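Hypothetical glycoside hydrolase (Parabacteroides distasonis, PDB 3TAW) is of unknown function but is a putative glycoside hydrolase that probably adopts the five-bladed beta-propeller fold of its wider clan. Local coordinates at residues A55-G60 / V328-K333; A124-G129 / Q190-V195; C36-D41 / F102-D107; D107-N112 / W156-P161. All coordinates share one frame; numbering follows the deposited sequence.

Contact 1 (A55-G60 / V328-K333); sequences ATIYDG and VYYRNK. With EDO (1,2-ethanediol), chain J; EDO (1,2-ethanediol), chain I.
Ala-55 opens the meeting of strands 55-58 and 328-330 with its methyl, CB lying 4.0 Å from CG1 of Val-328. The axes of the two short strands come no closer than 7.2 Å, with directions differing by 40°, and side chains bridge the interval. Thr-56 turns its own side chain off the contact, where OG1 hydrogen-bonds a 1,2-ethanediol molecule; its backbone nevertheless carries the same methyl, with CA 3.6 Å from Val-328 CG1. Ile-57 reaches across with its longer branch. Its CG1 lies against Val-328 CB at 4.1 Å, and the extended second torsion (chi2 172°) carries CD1 on to the edge of the Tyr-330 ring, 3.9 Å from CD1 of that tyrosine. The chain then turns back, and Gly-60 offers its carbonyl: Tyr-330 OH donates to Gly-60 O at 2.6 Å, meeting a lone pair in the carbonyl plane, while the oxygen itself lies in the plane of the phenol ring. Beyond the ring, the type I' turn 330-333 presents Arg-331 N and Asn-332 N to the two hydroxyls of a second diol. The chemistry is thus divided: hydrocarbon fills the buried end, while one short, in-plane hydrogen bond at the more exposed end fixes the rotation of the phenol hydroxyl and, without backbone pairing, ties the first sheet (strand 49-58) to the last (strand 322-330), consistent with ring closure in a propeller.

Contact 2 (A124-G129 / Q190-V195); sequences AMTEDG and QVIAKV
Ile-192 has CG1 anti to its carbonyl carbon and beside the backbone N (chi1 -67°), which directs the longer branch at Ala-124, where CG1 comes within 3.6 Å of the Ala-124 CB. The outstretched end of that branch then passes obliquely to Thr-126, with Ile-192 CD1 3.8 Å from Thr-126 CG2. Thr-126 has this methyl beside its backbone N, while OG1 is held by Thr-130 N. Both methyls of Val-191 pack on Glu-127, CG2 3.8 Å from Glu-127 CG, and CG1 also meets the CE methyl of Met-125, a selenomethionine whose chain bends at its last torsion. The backbones touch at one carbonyl. Ile-192 N donates to Met-125 O at 2.8 Å with an N-H...O angle of 163°, coming in somewhat tilted from the carbonyl plane, and Val-191 CA adds a C-H...O contact at 3.2 Å to the same oxygen. Water extends this narrow backbone join. One molecule accepts from Met-125 N and donates to Gln-190 O; a second links Glu-127 N with Ile-192 O; a third joins Ile-192 O to Glu-127 OE2, the oxygen that also forms a salt bridge with Lys-186. The touching parts run 90° apart, and the strands do not pair into one sheet. The end of strand 117-125 meets strand 189-192 of another sheet through a single direct backbone bond, side chains and bridging water, an arrangement consistent with two blades packing side by side in a beta-propeller.

Contact 3 (C36-D41 / F102-D107); sequences CPMRED and FYPAKD. With EDO (1,2-ethanediol), chain N; ACT (acetate ion), chain E.
Met-38 and Ala-105 bring two irregular loops to 4.7 Å between their CA atoms, one loop (between strands 33-36 and 41-44) closing in a G1 beta bulge where Glu-40 and Asp-41 face Cys-36, the other (between strand 95-96 and helix 110-113) making an inverse gamma turn centred on Lys-106. Pro-37 is the apolar wedge: its CG lies 3.8 Å from Ala-105 CB and 3.9 Å from Tyr-103 CE1, approaching the tyrosine ring obliquely. Next to it Met-38, a selenomethionine with CG anti to the backbone N (chi1 177°), crosses Pro-104 so that SE sits 3.7 Å from the ring carbon CG. Lys-106 spans the outer side, its chain extended beyond CG. Its CG passes Pro-37 O at 3.6 Å, and NZ ends at Glu-40 OE2, 2.9 Å away, in a salt bridge whose hydrogen bond is weak; the two side chains cross at about a right angle. A water bridges the same NZ to Met-38 O. Tyr-103 carries a 1,2-ethanediol over one ring face, with C2 above the ring centre, while its OH donates to an acetate oxygen at the ring edge. The chemistry implies a small apolar patch of Pro-37, Pro-104, Ala-105, the selenium of Met-38 and the Tyr-103 ring, bordered by one ion pair. As both charged residues are exposed and the bond is weak, that pair probably adds only modestly.

Contact 4 (D107-N112 / W156-P161); sequences DNQAEN and WTKFGP. With EDO (1,2-ethanediol), chain L.
Asp-107 and Lys-158 supply the ionic part: NZ lies 2.8 Å from OD2, on its syn lone pair, and the side chains cross near a right angle. The ammonium is shared with Glu-113 and the carbonyl of Tyr-103.

Of the hydrogen bonds, one shapes the turn and one crosses to the strand. Asp-107 OD1 accepts from Gln-109 N at 3.0 Å, an Asx turn, the N-H arriving from above the carboxylate plane. Asn-108 ND2 donates to Lys-158 O at 3.0 Å (161°); the oxygen is close to the amide plane, whereas the donor stands above the carbonyl plane.

Packing does the rest. Gln-109 bends at its second torsion (chi2 -56°) and slides past Lys-158 in the opposite direction, CG 3.9 Å from the lysine CB. The Gln-109 amide lies against Gly-160, Gln-109 OE1 being 3.4 Å from Gly-160 CA; the same OE1 accepts from Gln-137 NE2. Asn-112 and Pro-161 meet tip to tip, Asn-112 ND2 3.4 Å from Pro-161 CG, while ND2 donates to Gln-137 OE1 and to a 1,2-ethanediol.

Helix 110-113, with Gln-109 at its N-cap, thus sits against the outermost strand 157-161 and near strand 131-138.

Overall arrangement
Read together, the contacts show how sheets of a propeller-like fold are joined to each other and to their loops. Contacts 3 and 4 form one patch: their centres are 12 Å apart, they share Asp-107, and Phe-102 makes a cation-pi interaction with Lys-158 and an edge-to-face one with Trp-156. Contacts 1 and 2, centres 14 Å apart, touch where Gln-190 packs by Val-328 and Tyr-329; contact 1 joins the first and last sheets, and contact 2 is nested in the chain between its segments. Contact 3 lies 30 Å, centre to centre, from both. The magnesium ion, bound by Asn-355 and Phe-356, is about 12 Å from the Tyr-329 side chain.

Contact 1 (A55-G60 / V328-K333)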
# COMPACT_ATOMS: atom_id res chain seq x y z
N ALA A 55 -1.77 6.98 2.60
CA ALA A 55 -2.51 8.20 2.83
C ALA A 55 -3.56 8.02 3.89
O ALA A 55 -4.12 6.92 4.07
CB ALA A 55 -3.19 8.70 1.54
N THR A 56 -3.80 9.08 4.62
CA THR A 56 -4.83 9.08 5.63
C THR A 56 -5.30 10.52 5.87
O THR A 56 -4.88 11.44 5.17
CB THR A 56 -4.39 8.33 6.93
OG1 THR A 56 -5.54 8.05 7.74
CG2 THR A 56 -3.32 9.13 7.74
N ILE A 57 -6.20 10.70 6.82
CA ILE A 57 -6.71 12.03 7.20
C ILE A 57 -6.39 12.19 8.66
O ILE A 57 -6.67 11.32 9.47
CB ILE A 57 -8.25 12.18 6.97
CG1 ILE A 57 -8.53 12.06 5.46
CG2 ILE A 57 -8.78 13.53 7.52
CD1 ILE A 57 -9.98 12.00 5.11
N TYR A 58 -5.79 13.34 8.99
CA TYR A 58 -5.44 13.68 10.37
C TYR A 58 -5.53 15.20 10.52
O TYR A 58 -5.03 15.94 9.66
CB TYR A 58 -4.02 13.22 10.66
CG TYR A 58 -3.52 13.65 12.02
CD1 TYR A 58 -4.15 13.22 13.17
CD2 TYR A 58 -2.43 14.50 12.16
CE1 TYR A 58 -3.72 13.60 14.41
CE2 TYR A 58 -1.98 14.89 13.40
CZ TYR A 58 -2.62 14.44 14.52
OH TYR A 58 -2.20 14.86 15.76
N ASP A 59 -6.13 15.65 11.62
CA ASP A 59 -6.22 17.06 11.96
C ASP A 59 -6.72 17.92 10.80
O ASP A 59 -6.13 18.96 10.48
CB ASP A 59 -4.86 17.59 12.49
CG ASP A 59 -5.00 18.83 13.35
OD1 ASP A 59 -6.12 19.24 13.67
OD2 ASP A 59 -3.96 19.38 13.76
N GLY A 60 -7.79 17.44 10.16
CA GLY A 60 -8.47 18.18 9.10
C GLY A 60 -7.82 18.15 7.72
O GLY A 60 -8.37 18.75 6.80
N VAL A 328 -8.16 8.06 0.28
CA VAL A 328 -8.93 8.79 1.28
C VAL A 328 -10.20 9.39 0.67
O VAL A 328 -10.24 9.71 -0.52
CB VAL A 328 -8.11 9.92 1.96
CG1 VAL A 328 -6.93 9.35 2.76
CG2 VAL A 328 -7.62 10.97 0.92
N TYR A 329 -11.21 9.56 1.52
CA TYR A 329 -12.43 10.26 1.17
C TYR A 329 -12.39 11.61 1.88
O TYR A 329 -12.43 11.67 3.12
CB TYR A 329 -13.64 9.45 1.65
CG TYR A 329 -14.93 10.04 1.21
CD1 TYR A 329 -15.30 10.01 -0.13
CD2 TYR A 329 -15.78 10.68 2.11
CE1 TYR A 329 -16.49 10.56 -0.56
CE2 TYR A 329 -16.98 11.23 1.69
CZ TYR A 329 -17.31 11.18 0.35
OH TYR A 329 -18.49 11.72 -0.09
N TYR A 330 -12.27 12.68 1.11
CA TYR A 330 -11.97 14.03 1.65
C TYR A 330 -12.73 15.05 0.83
O TYR A 330 -12.73 14.96 -0.39
CB TYR A 330 -10.47 14.29 1.54
CG TYR A 330 -9.98 15.53 2.23
CD1 TYR A 330 -9.84 15.56 3.60
CD2 TYR A 330 -9.60 16.65 1.51
CE1 TYR A 330 -9.36 16.70 4.26
CE2 TYR A 330 -9.10 17.79 2.14
CZ TYR A 330 -8.99 17.82 3.52
OH TYR A 330 -8.51 18.96 4.18
N ARG A 331 -13.39 15.98 1.50
CA ARG A 331 -14.17 17.01 0.80
C ARG A 331 -15.05 16.39 -0.29
O ARG A 331 -15.09 16.83 -1.43
CB ARG A 331 -13.23 18.07 0.20
CG ARG A 331 -12.42 18.80 1.22
CD ARG A 331 -11.42 19.79 0.56
NE ARG A 331 -12.10 20.82 -0.24
CZ ARG A 331 -11.47 21.82 -0.86
NH1 ARG A 331 -10.15 21.95 -0.79
NH2 ARG A 331 -12.18 22.69 -1.58
N ASN A 332 -15.74 15.32 0.09
CA ASN A 332 -16.75 14.67 -0.75
C ASN A 332 -16.24 14.00 -2.03
O ASN A 332 -17.03 13.69 -2.94
CB ASN A 332 -17.92 15.62 -1.01
CG ASN A 332 -18.74 15.85 0.25
OD1 ASN A 332 -19.40 14.94 0.73
ND2 ASN A 332 -18.67 17.03 0.80
N LYS A 333 -14.94 13.73 -2.07
CA LYS A 333 -14.34 13.02 -3.20
C LYS A 333 -13.32 11.97 -2.72
O LYS A 333 -12.79 12.05 -1.60
CB LYS A 333 -13.60 14.01 -4.12
CG LYS A 333 -14.46 15.11 -4.75
CD LYS A 333 -13.57 16.05 -5.59
CE LYS A 333 -14.35 17.14 -6.32
NZ LYS A 333 -14.74 16.72 -7.71
C1 EDO J . -14.39 14.36 4.74
O1 EDO J . -13.55 15.50 4.45
C2 EDO J . -15.16 13.91 3.49
O2 EDO J . -16.01 14.94 2.94
C1 EDO I . -6.99 5.73 5.16
O1 EDO I . -7.42 6.16 6.47
C2 EDO I . -7.85 4.57 4.63
O2 EDO I . -7.51 4.18 3.28

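Contact 2 (A124-G129 / Q190-V195)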
# COMPACT_ATOMS: atom_id res chain seq x y z
N ALA A 124 -4.40 2.81 8.02
CA ALA A 124 -5.83 2.95 8.30
C ALA A 124 -5.98 3.35 9.76
O ALA A 124 -5.04 3.21 10.56
CB ALA A 124 -6.62 1.67 8.01
N MSE A 125 -7.15 3.85 10.10
CA MSE A 125 -7.38 4.40 11.45
C MSE A 125 -8.52 3.69 12.16
O MSE A 125 -9.56 3.45 11.56
CB MSE A 125 -7.71 5.89 11.37
CG MSE A 125 -7.67 6.57 12.70
SE MSE A 125 -8.46 8.37 12.59
CE MSE A 125 -10.35 7.84 12.39
N THR A 126 -8.36 3.40 13.45
CA THR A 126 -9.46 2.84 14.25
C THR A 126 -10.47 3.90 14.63
O THR A 126 -10.20 5.10 14.48
CB THR A 126 -8.96 2.18 15.54
OG1 THR A 126 -8.42 3.18 16.41
CG2 THR A 126 -7.90 1.14 15.23
N GLU A 127 -11.64 3.47 15.09
CA GLU A 127 -12.67 4.39 15.50
C GLU A 127 -12.19 5.27 16.65
O GLU A 127 -12.64 6.40 16.75
CB GLU A 127 -13.96 3.66 15.91
CG GLU A 127 -14.62 2.93 14.78
CD GLU A 127 -15.97 2.34 15.13
OE1 GLU A 127 -16.46 2.57 16.24
OE2 GLU A 127 -16.55 1.65 14.28
N ASP A 128 -11.31 4.75 17.50
CA ASP A 128 -10.80 5.55 18.63
C ASP A 128 -9.56 6.37 18.29
O ASP A 128 -8.91 6.94 19.19
CB ASP A 128 -10.61 4.68 19.89
CG ASP A 128 -9.35 3.83 19.86
OD1 ASP A 128 -8.77 3.60 18.78
OD2 ASP A 128 -8.94 3.37 20.95
N GLY A 129 -9.24 6.45 17.00
CA GLY A 129 -8.23 7.39 16.51
C GLY A 129 -6.79 6.89 16.50
O GLY A 129 -5.85 7.71 16.43
N GLN A 190 -13.71 7.21 7.58
CA GLN A 190 -13.17 5.90 7.19
C GLN A 190 -12.39 5.28 8.35
O GLN A 190 -11.38 5.84 8.81
CB GLN A 190 -12.30 6.02 5.95
CG GLN A 190 -11.88 4.65 5.39
CD GLN A 190 -11.30 4.72 3.99
OE1 GLN A 190 -11.05 5.82 3.48
NE2 GLN A 190 -11.08 3.55 3.34
N VAL A 191 -12.90 4.15 8.83
CA VAL A 191 -12.34 3.47 10.00
C VAL A 191 -12.16 1.97 9.78
O VAL A 191 -12.92 1.34 9.02
CB VAL A 191 -13.24 3.66 11.25
CG1 VAL A 191 -13.32 5.14 11.66
CG2 VAL A 191 -14.65 3.12 11.00
N ILE A 192 -11.18 1.42 10.46
CA ILE A 192 -10.96 -0.03 10.48
C ILE A 192 -12.26 -0.72 10.97
O ILE A 192 -12.92 -0.24 11.91
CB ILE A 192 -9.71 -0.39 11.32
CG1 ILE A 192 -8.46 0.15 10.64
CG2 ILE A 192 -9.63 -1.90 11.57
CD1 ILE A 192 -7.20 0.21 11.59
N ALA A 193 -12.64 -1.79 10.28
CA ALA A 193 -13.90 -2.48 10.50
C ALA A 193 -13.65 -3.95 10.72
O ALA A 193 -12.99 -4.59 9.88
CB ALA A 193 -14.80 -2.31 9.28
N LYS A 194 -14.21 -4.49 11.80
CA LYS A 194 -14.17 -5.94 12.02
C LYS A 194 -15.09 -6.66 11.05
O LYS A 194 -16.11 -6.11 10.63
CB LYS A 194 -14.59 -6.29 13.45
CG LYS A 194 -13.59 -5.84 14.49
CD LYS A 194 -14.10 -6.10 15.90
CE LYS A 194 -13.03 -5.85 16.95
NZ LYS A 194 -13.58 -6.18 18.30
N VAL A 195 -14.70 -7.89 10.70
CA VAL A 195 -15.51 -8.78 9.90
C VAL A 195 -15.69 -10.04 10.73
O VAL A 195 -14.70 -10.67 11.15
CB VAL A 195 -14.85 -9.10 8.54
CG1 VAL A 195 -15.77 -10.03 7.72
CG2 VAL A 195 -14.51 -7.79 7.79
O HOH W 1 -9.03 4.42 8.07
O HOH W 2 -11.89 0.63 14.39
O HOH W 3 -15.64 -0.05 12.58

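Contact 3 (C36-D41 / F102-D107)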
# COMPACT_ATOMS: atom_id res chain seq x y z
N CYS A 36 20.47 10.65 10.26
CA CYS A 36 20.01 9.27 10.34
C CYS A 36 20.60 8.54 11.54
O CYS A 36 21.84 8.45 11.66
CB CYS A 36 20.41 8.54 9.08
SG CYS A 36 20.01 6.76 9.14
N PRO A 37 19.75 8.01 12.43
CA PRO A 37 20.27 7.32 13.61
C PRO A 37 20.80 5.92 13.31
O PRO A 37 21.48 5.36 14.16
CB PRO A 37 19.04 7.23 14.52
CG PRO A 37 17.91 7.18 13.61
CD PRO A 37 18.27 8.03 12.41
N MSE A 38 20.47 5.38 12.14
CA MSE A 38 20.99 4.07 11.70
C MSE A 38 22.43 4.24 11.21
O MSE A 38 23.32 3.48 11.63
CB MSE A 38 20.10 3.47 10.60
CG MSE A 38 20.61 2.14 10.03
SE MSE A 38 19.56 1.51 8.55
CE MSE A 38 20.28 2.59 7.16
N ARG A 39 22.65 5.22 10.33
CA ARG A 39 23.96 5.54 9.77
C ARG A 39 24.81 6.39 10.72
O ARG A 39 26.05 6.42 10.62
CB ARG A 39 23.81 6.31 8.44
CG ARG A 39 22.97 5.62 7.34
CD ARG A 39 23.72 4.45 6.74
NE ARG A 39 23.11 3.94 5.51
CZ ARG A 39 23.39 2.73 5.01
NH1 ARG A 39 24.24 1.94 5.64
NH2 ARG A 39 22.81 2.31 3.89
N GLU A 40 24.14 7.10 11.65
CA GLU A 40 24.80 8.13 12.46
C GLU A 40 25.52 9.11 11.54
O GLU A 40 26.72 9.39 11.66
CB GLU A 40 25.70 7.54 13.56
CG GLU A 40 24.85 6.72 14.55
CD GLU A 40 25.55 6.20 15.76
OE1 GLU A 40 26.80 6.27 15.85
OE2 GLU A 40 24.82 5.69 16.65
N ASP A 41 24.73 9.68 10.64
CA ASP A 41 25.25 10.55 9.60
C ASP A 41 24.13 11.34 8.99
O ASP A 41 22.99 10.86 8.90
CB ASP A 41 25.92 9.69 8.49
CG ASP A 41 26.71 10.53 7.51
OD1 ASP A 41 27.30 11.54 7.94
OD2 ASP A 41 26.79 10.13 6.32
N PHE A 102 9.02 8.29 9.68
CA PHE A 102 9.22 6.86 9.97
C PHE A 102 10.45 6.37 9.24
O PHE A 102 10.69 6.74 8.08
CB PHE A 102 7.98 6.09 9.54
CG PHE A 102 7.81 4.77 10.21
CD1 PHE A 102 7.26 4.68 11.47
CD2 PHE A 102 8.18 3.59 9.57
CE1 PHE A 102 7.10 3.46 12.11
CE2 PHE A 102 8.03 2.36 10.21
CZ PHE A 102 7.46 2.29 11.47
N TYR A 103 11.29 5.61 9.94
CA TYR A 103 12.61 5.26 9.43
C TYR A 103 13.26 4.18 10.29
O TYR A 103 12.86 3.98 11.44
CB TYR A 103 13.52 6.52 9.41
CG TYR A 103 13.41 7.31 10.68
CD1 TYR A 103 14.17 7.00 11.78
CD2 TYR A 103 12.48 8.36 10.78
CE1 TYR A 103 14.06 7.72 12.96
CE2 TYR A 103 12.34 9.07 11.94
CZ TYR A 103 13.14 8.74 13.04
OH TYR A 103 13.01 9.44 14.22
N PRO A 104 14.25 3.48 9.73
CA PRO A 104 14.98 2.50 10.52
C PRO A 104 15.87 3.23 11.55
O PRO A 104 16.30 4.37 11.31
CB PRO A 104 15.83 1.77 9.48
CG PRO A 104 16.08 2.80 8.42
CD PRO A 104 14.79 3.58 8.35
N ALA A 105 16.13 2.58 12.68
CA ALA A 105 16.84 3.23 13.76
C ALA A 105 17.49 2.17 14.63
O ALA A 105 17.35 0.98 14.35
CB ALA A 105 15.88 4.10 14.58
N LYS A 106 18.20 2.60 15.67
CA LYS A 106 18.79 1.65 16.64
C LYS A 106 17.73 1.38 17.71
O LYS A 106 17.85 1.76 18.89
CB LYS A 106 20.10 2.21 17.19
CG LYS A 106 21.16 2.33 16.10
CD LYS A 106 22.57 2.61 16.61
CE LYS A 106 23.54 2.65 15.41
NZ LYS A 106 24.95 2.95 15.80
N ASP A 107 16.65 0.74 17.27
CA ASP A 107 15.48 0.47 18.11
C ASP A 107 15.23 -1.03 18.11
O ASP A 107 16.07 -1.81 17.64
CB ASP A 107 14.26 1.29 17.62
CG ASP A 107 13.85 0.96 16.19
OD1 ASP A 107 14.19 -0.12 15.68
OD2 ASP A 107 13.19 1.84 15.57
C1 EDO N . 10.40 6.91 14.15
O1 EDO N . 9.14 6.51 14.69
C2 EDO N . 11.13 5.66 13.72
O2 EDO N . 10.44 5.05 12.62
C ACT E . 15.86 9.43 16.05
O ACT E . 16.07 10.29 15.14
OXT ACT E . 14.69 8.99 16.19
CH3 ACT E . 16.97 8.94 16.94
O HOH W 4 26.16 3.58 12.90

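Contact 4 (D107-N112 / W156-P161)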
# COMPACT_ATOMS: atom_id res chain seq x y z
N ASP A 107 16.65 0.74 17.27
CA ASP A 107 15.48 0.47 18.11
C ASP A 107 15.23 -1.03 18.11
O ASP A 107 16.07 -1.81 17.64
CB ASP A 107 14.26 1.29 17.62
CG ASP A 107 13.85 0.96 16.19
OD1 ASP A 107 14.19 -0.12 15.68
OD2 ASP A 107 13.19 1.84 15.57
N ASN A 108 14.07 -1.44 18.63
CA ASN A 108 13.74 -2.86 18.78
C ASN A 108 13.64 -3.64 17.45
O ASN A 108 13.61 -4.86 17.45
CB ASN A 108 12.42 -3.01 19.57
CG ASN A 108 11.22 -2.32 18.88
OD1 ASN A 108 11.30 -1.16 18.44
ND2 ASN A 108 10.08 -3.01 18.86
N GLN A 109 13.56 -2.93 16.32
CA GLN A 109 13.41 -3.56 15.01
C GLN A 109 14.65 -3.42 14.15
O GLN A 109 14.59 -3.68 12.96
CB GLN A 109 12.20 -2.98 14.26
CG GLN A 109 10.90 -3.20 14.97
CD GLN A 109 10.65 -4.66 15.26
OE1 GLN A 109 10.79 -5.51 14.39
NE2 GLN A 109 10.26 -4.96 16.50
N ALA A 110 15.78 -3.07 14.77
CA ALA A 110 16.96 -2.71 14.00
C ALA A 110 17.40 -3.82 13.05
O ALA A 110 17.72 -3.55 11.90
CB ALA A 110 18.11 -2.26 14.93
N GLU A 111 17.43 -5.07 13.53
CA GLU A 111 17.90 -6.18 12.70
C GLU A 111 17.03 -6.41 11.46
O GLU A 111 17.55 -6.72 10.39
CB GLU A 111 18.01 -7.49 13.48
CG GLU A 111 18.87 -8.52 12.74
CD GLU A 111 18.84 -9.90 13.37
OE1 GLU A 111 17.83 -10.27 14.00
OE2 GLU A 111 19.85 -10.62 13.22
N ASN A 112 15.72 -6.24 11.61
CA ASN A 112 14.80 -6.50 10.51
C ASN A 112 14.77 -5.37 9.49
O ASN A 112 14.40 -5.59 8.33
CB ASN A 112 13.39 -6.73 11.03
CG ASN A 112 13.21 -8.07 11.72
OD1 ASN A 112 14.18 -8.80 11.97
ND2 ASN A 112 11.96 -8.38 12.05
N TRP A 156 5.55 6.99 17.02
CA TRP A 156 5.19 5.63 16.64
C TRP A 156 5.74 4.61 17.62
O TRP A 156 6.85 4.76 18.14
CB TRP A 156 5.72 5.28 15.24
CG TRP A 156 5.16 6.05 14.13
CD1 TRP A 156 5.68 7.17 13.54
CD2 TRP A 156 3.97 5.74 13.43
NE1 TRP A 156 4.87 7.58 12.52
CE2 TRP A 156 3.81 6.72 12.42
CE3 TRP A 156 3.00 4.74 13.56
CZ2 TRP A 156 2.72 6.72 11.54
CZ3 TRP A 156 1.92 4.74 12.68
CH2 TRP A 156 1.78 5.73 11.69
N THR A 157 4.96 3.56 17.86
CA THR A 157 5.42 2.34 18.51
C THR A 157 5.51 1.22 17.47
O THR A 157 4.52 0.92 16.80
CB THR A 157 4.47 1.95 19.64
OG1 THR A 157 4.49 3.02 20.60
CG2 THR A 157 4.90 0.64 20.33
N LYS A 158 6.70 0.64 17.32
CA LYS A 158 6.92 -0.48 16.42
C LYS A 158 6.67 -1.78 17.16
O LYS A 158 7.29 -2.03 18.22
CB LYS A 158 8.34 -0.46 15.85
CG LYS A 158 8.66 0.74 14.96
CD LYS A 158 10.04 0.64 14.37
CE LYS A 158 10.44 1.89 13.61
NZ LYS A 158 11.85 1.89 13.11
N PHE A 159 5.77 -2.61 16.65
CA PHE A 159 5.45 -3.90 17.28
C PHE A 159 6.10 -5.11 16.61
O PHE A 159 5.99 -6.24 17.11
CB PHE A 159 3.94 -4.08 17.35
CG PHE A 159 3.27 -3.12 18.28
CD1 PHE A 159 3.18 -3.42 19.64
CD2 PHE A 159 2.74 -1.92 17.83
CE1 PHE A 159 2.58 -2.53 20.52
CE2 PHE A 159 2.13 -1.03 18.71
CZ PHE A 159 2.05 -1.34 20.06
N GLY A 160 6.80 -4.87 15.51
CA GLY A 160 7.47 -5.92 14.78
C GLY A 160 6.60 -6.63 13.77
O GLY A 160 5.47 -6.20 13.49
N PRO A 161 7.11 -7.74 13.21
CA PRO A 161 6.42 -8.44 12.13
C PRO A 161 5.02 -8.89 12.49
O PRO A 161 4.77 -9.38 13.60
CB PRO A 161 7.33 -9.66 11.89
CG PRO A 161 8.70 -9.18 12.31
CD PRO A 161 8.44 -8.31 13.49
C1 EDO L . 12.76 -11.76 13.00
O1 EDO L . 11.53 -11.07 13.22
C2 EDO L . 12.55 -13.27 13.02
O2 EDO L . 12.10 -13.72 14.30